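Pesticidal crystal protein Cry2Aa (Bacillus thuringiensis serovar kurstaki, PDB 1I5P) binds to midgut epithelial cells of dipteran and lepidopteran insect larvae and promotes their colloidosmotic lysis. Local coordinates at residues 322-335 with 386-398. Residues are numbered along the deposited sequence; the frame is centred on the assembly and turned at random.
Sequences NIGGLPGSTTTHSL and GVATSTNWQTESF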
# COMPACT_ATOMS: atom_id res chain seq x y z
N ASN A 322 25.45 18.60 -35.66
CA ASN A 322 24.42 19.53 -36.13
C ASN A 322 24.77 20.04 -37.52
O ASN A 322 25.87 20.56 -37.75
CB ASN A 322 24.29 20.72 -35.17
CG ASN A 322 23.24 20.49 -34.10
OD1 ASN A 322 22.69 19.39 -33.98
ND2 ASN A 322 22.97 21.52 -33.31
N ILE A 323 23.83 19.90 -38.44
CA ILE A 323 24.03 20.34 -39.81
C ILE A 323 23.03 21.46 -40.12
O ILE A 323 22.19 21.79 -39.28
CB ILE A 323 23.81 19.16 -40.80
CG1 ILE A 323 24.21 19.56 -42.22
CG2 ILE A 323 22.35 18.71 -40.76
CD1 ILE A 323 25.69 19.87 -42.39
N GLY A 324 23.13 22.03 -41.31
CA GLY A 324 22.23 23.10 -41.68
C GLY A 324 22.82 24.46 -41.39
O GLY A 324 22.14 25.48 -41.55
N GLY A 325 24.07 24.49 -40.96
CA GLY A 325 24.73 25.75 -40.66
C GLY A 325 24.84 26.08 -39.19
O GLY A 325 25.64 26.93 -38.80
N LEU A 326 24.03 25.42 -38.37
CA LEU A 326 24.04 25.66 -36.93
C LEU A 326 25.28 25.09 -36.27
O LEU A 326 25.89 24.14 -36.78
CB LEU A 326 22.80 25.06 -36.27
CG LEU A 326 21.45 25.74 -36.51
CD1 LEU A 326 20.34 24.86 -35.95
CD2 LEU A 326 21.43 27.13 -35.87
N PRO A 327 25.68 25.66 -35.13
CA PRO A 327 26.86 25.19 -34.41
C PRO A 327 26.46 24.09 -33.40
O PRO A 327 25.35 23.57 -33.47
CB PRO A 327 27.38 26.46 -33.76
CG PRO A 327 26.12 27.18 -33.38
CD PRO A 327 25.15 26.91 -34.54
N GLY A 328 27.36 23.74 -32.49
CA GLY A 328 27.06 22.72 -31.50
C GLY A 328 26.55 21.40 -32.05
O GLY A 328 26.83 21.05 -33.20
N SER A 329 25.78 20.67 -31.24
CA SER A 329 25.25 19.38 -31.66
C SER A 329 24.00 18.98 -30.87
O SER A 329 23.48 19.77 -30.08
CB SER A 329 26.32 18.30 -31.50
OG SER A 329 25.90 17.07 -32.04
N THR A 330 23.53 17.76 -31.10
CA THR A 330 22.34 17.24 -30.42
C THR A 330 22.56 15.81 -29.93
O THR A 330 22.86 14.91 -30.72
CB THR A 330 21.11 17.28 -31.35
OG1 THR A 330 20.72 18.64 -31.56
CG2 THR A 330 19.95 16.51 -30.73
N THR A 331 22.41 15.60 -28.63
CA THR A 331 22.59 14.29 -28.04
C THR A 331 21.31 13.78 -27.39
O THR A 331 20.52 14.56 -26.86
CB THR A 331 23.70 14.31 -26.97
OG1 THR A 331 24.90 14.83 -27.55
CG2 THR A 331 23.95 12.92 -26.43
N THR A 332 21.12 12.47 -27.42
CA THR A 332 19.94 11.85 -26.84
C THR A 332 20.30 10.54 -26.13
O THR A 332 20.73 9.58 -26.77
CB THR A 332 18.87 11.57 -27.91
OG1 THR A 332 17.77 10.85 -27.33
CG2 THR A 332 19.45 10.76 -29.05
N HIS A 333 20.15 10.54 -24.81
CA HIS A 333 20.42 9.36 -23.99
C HIS A 333 19.07 8.70 -23.73
O HIS A 333 18.25 9.23 -22.98
CB HIS A 333 21.07 9.76 -22.67
CG HIS A 333 22.34 10.52 -22.83
ND1 HIS A 333 23.49 9.95 -23.34
CD2 HIS A 333 22.66 11.81 -22.55
CE1 HIS A 333 24.45 10.86 -23.38
NE2 HIS A 333 23.97 11.99 -22.90
N SER A 334 18.85 7.55 -24.35
CA SER A 334 17.58 6.87 -24.22
C SER A 334 17.64 5.40 -23.81
O SER A 334 18.67 4.74 -23.95
CB SER A 334 16.83 6.96 -25.54
OG SER A 334 17.58 6.34 -26.57
N LEU A 335 16.52 4.92 -23.28
CA LEU A 335 16.34 3.53 -22.89
C LEU A 335 15.27 3.08 -23.87
O LEU A 335 14.10 3.46 -23.75
CB LEU A 335 15.83 3.40 -21.45
CG LEU A 335 15.48 1.96 -21.04
CD1 LEU A 335 16.71 1.08 -21.12
CD2 LEU A 335 14.90 1.95 -19.63
N GLY A 386 24.94 26.67 -25.10
CA GLY A 386 25.58 27.27 -26.26
C GLY A 386 24.60 28.05 -27.12
O GLY A 386 23.91 28.94 -26.63
N VAL A 387 24.53 27.70 -28.40
CA VAL A 387 23.63 28.37 -29.33
C VAL A 387 22.53 27.43 -29.83
O VAL A 387 21.37 27.82 -29.92
CB VAL A 387 24.40 28.92 -30.56
CG1 VAL A 387 24.14 30.42 -30.70
CG2 VAL A 387 25.89 28.66 -30.41
N ALA A 388 22.91 26.19 -30.14
CA ALA A 388 21.94 25.22 -30.63
C ALA A 388 22.22 23.81 -30.13
O ALA A 388 21.76 22.83 -30.71
CB ALA A 388 21.93 25.23 -32.15
N THR A 389 22.98 23.71 -29.04
CA THR A 389 23.31 22.41 -28.47
C THR A 389 22.24 22.01 -27.46
O THR A 389 21.86 22.80 -26.60
CB THR A 389 24.67 22.44 -27.75
OG1 THR A 389 25.71 22.70 -28.71
CG2 THR A 389 24.94 21.11 -27.06
N SER A 390 21.74 20.78 -27.58
CA SER A 390 20.73 20.27 -26.67
C SER A 390 21.03 18.82 -26.30
O SER A 390 21.79 18.13 -27.00
CB SER A 390 19.34 20.34 -27.30
OG SER A 390 19.20 19.34 -28.30
N THR A 391 20.44 18.37 -25.20
CA THR A 391 20.64 17.01 -24.74
C THR A 391 19.37 16.45 -24.11
O THR A 391 18.91 16.91 -23.07
CB THR A 391 21.77 16.94 -23.69
OG1 THR A 391 23.01 17.31 -24.31
CG2 THR A 391 21.89 15.53 -23.13
N ASN A 392 18.80 15.45 -24.77
CA ASN A 392 17.60 14.80 -24.28
C ASN A 392 18.07 13.65 -23.43
O ASN A 392 18.88 12.84 -23.88
CB ASN A 392 16.76 14.29 -25.45
CG ASN A 392 16.39 15.39 -26.40
OD1 ASN A 392 16.43 15.22 -27.62
ND2 ASN A 392 16.01 16.54 -25.85
N TRP A 393 17.57 13.57 -22.21
CA TRP A 393 18.01 12.51 -21.31
C TRP A 393 16.91 11.79 -20.58
O TRP A 393 15.82 12.31 -20.36
CB TRP A 393 18.98 13.08 -20.26
CG TRP A 393 18.46 14.31 -19.57
CD1 TRP A 393 18.67 15.61 -19.95
CD2 TRP A 393 17.62 14.37 -18.41
NE1 TRP A 393 18.01 16.47 -19.10
CE2 TRP A 393 17.35 15.73 -18.15
CE3 TRP A 393 17.05 13.40 -17.57
CZ2 TRP A 393 16.55 16.15 -17.08
CZ3 TRP A 393 16.25 13.82 -16.51
CH2 TRP A 393 16.01 15.18 -16.28
N GLN A 394 17.24 10.56 -20.20
CA GLN A 394 16.38 9.70 -19.42
C GLN A 394 17.24 9.33 -18.21
O GLN A 394 18.44 9.61 -18.19
CB GLN A 394 15.99 8.45 -20.22
CG GLN A 394 14.64 8.57 -20.93
CD GLN A 394 14.28 7.31 -21.71
OE1 GLN A 394 14.65 7.17 -22.87
NE2 GLN A 394 13.56 6.40 -21.07
N THR A 395 16.63 8.73 -17.20
CA THR A 395 17.37 8.32 -16.00
C THR A 395 17.22 6.81 -15.86
O THR A 395 18.13 6.06 -16.21
CB THR A 395 16.82 9.02 -14.73
OG1 THR A 395 15.39 9.07 -14.77
CG2 THR A 395 17.38 10.44 -14.62
N GLU A 396 16.06 6.37 -15.38
CA GLU A 396 15.78 4.96 -15.21
C GLU A 396 16.87 4.33 -14.36
O GLU A 396 17.52 3.37 -14.77
CB GLU A 396 15.74 4.26 -16.58
CG GLU A 396 15.03 5.05 -17.69
CD GLU A 396 13.55 5.29 -17.42
OE1 GLU A 396 12.97 4.63 -16.54
OE2 GLU A 396 12.96 6.15 -18.11
N SER A 397 17.08 4.89 -13.16
CA SER A 397 18.11 4.41 -12.25
C SER A 397 17.51 3.94 -10.93
O SER A 397 16.42 4.37 -10.54
CB SER A 397 19.13 5.52 -12.00
OG SER A 397 20.07 5.14 -11.02
N PHE A 398 18.24 3.07 -10.23
CA PHE A 398 17.76 2.55 -8.96
C PHE A 398 18.89 2.41 -7.96
O PHE A 398 20.05 2.19 -8.33
CB PHE A 398 17.07 1.20 -9.17
CG PHE A 398 15.96 1.23 -10.18
CD1 PHE A 398 16.23 1.17 -11.55
CD2 PHE A 398 14.63 1.35 -9.78
CE1 PHE A 398 15.21 1.24 -12.49
CE2 PHE A 398 13.59 1.42 -10.72
CZ PHE A 398 13.89 1.36 -12.08
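Gln394 reaches across to Leu335 with its side-chain amide, next to the parallel pairing of strands 329-335 and 389-393. Its CB lies against His333 O, at 3.7 Å. Beyond CG the chain runs extended (chi2 -180°), which carries CD and the amide across to Leu335. OE1 accepts the N-H of Leu335 at 3.0 Å, a fairly straight bond, although the donor sits well above the carbonyl plane and not on a lone pair. OE1 also packs against CA and CB of Ser334. NE2 touches Leu335 CB and gives a hydrogen bond to Glu396 OE2, on the anti side of the carboxylate and tilted out of its plane. The other carboxylate oxygen, Glu396 OE1, accepts the N-H of Leu464, so both ends of the Gln394 amide and both oxygens of Glu396 are engaged. Leu335 CD2 rests on Glu396 CG at 3.7 Å.

Before this point the two strands pair in parallel, Thr330 with Ser390 through Thr332 with Asn392. Asn392 N to Thr331 O and His333 N to Asn392 O are both 2.8 Å. On the face of Thr331 and Thr391, His333 CD2 meets the CG2 methyl of Thr391, while His333 ND1 bonds Ser317 OG on strand 308-321.

At the far end Asn322 ties the turn together. Its ND2 bonds Pro327 O and, weakly, Ala388 O; its OD1 accepts the Thr330 hydroxyl on a lone pair, at 3.2 Å. Thr389 OG1 accepts the N-H of Ser329.

The contact lies in the middle, beta-prism domain. Many of its side chains are Ser, Thr, Asn or Gln, which implies that backbone and amide hydrogen bonds, more than apolar packing, join the two strands.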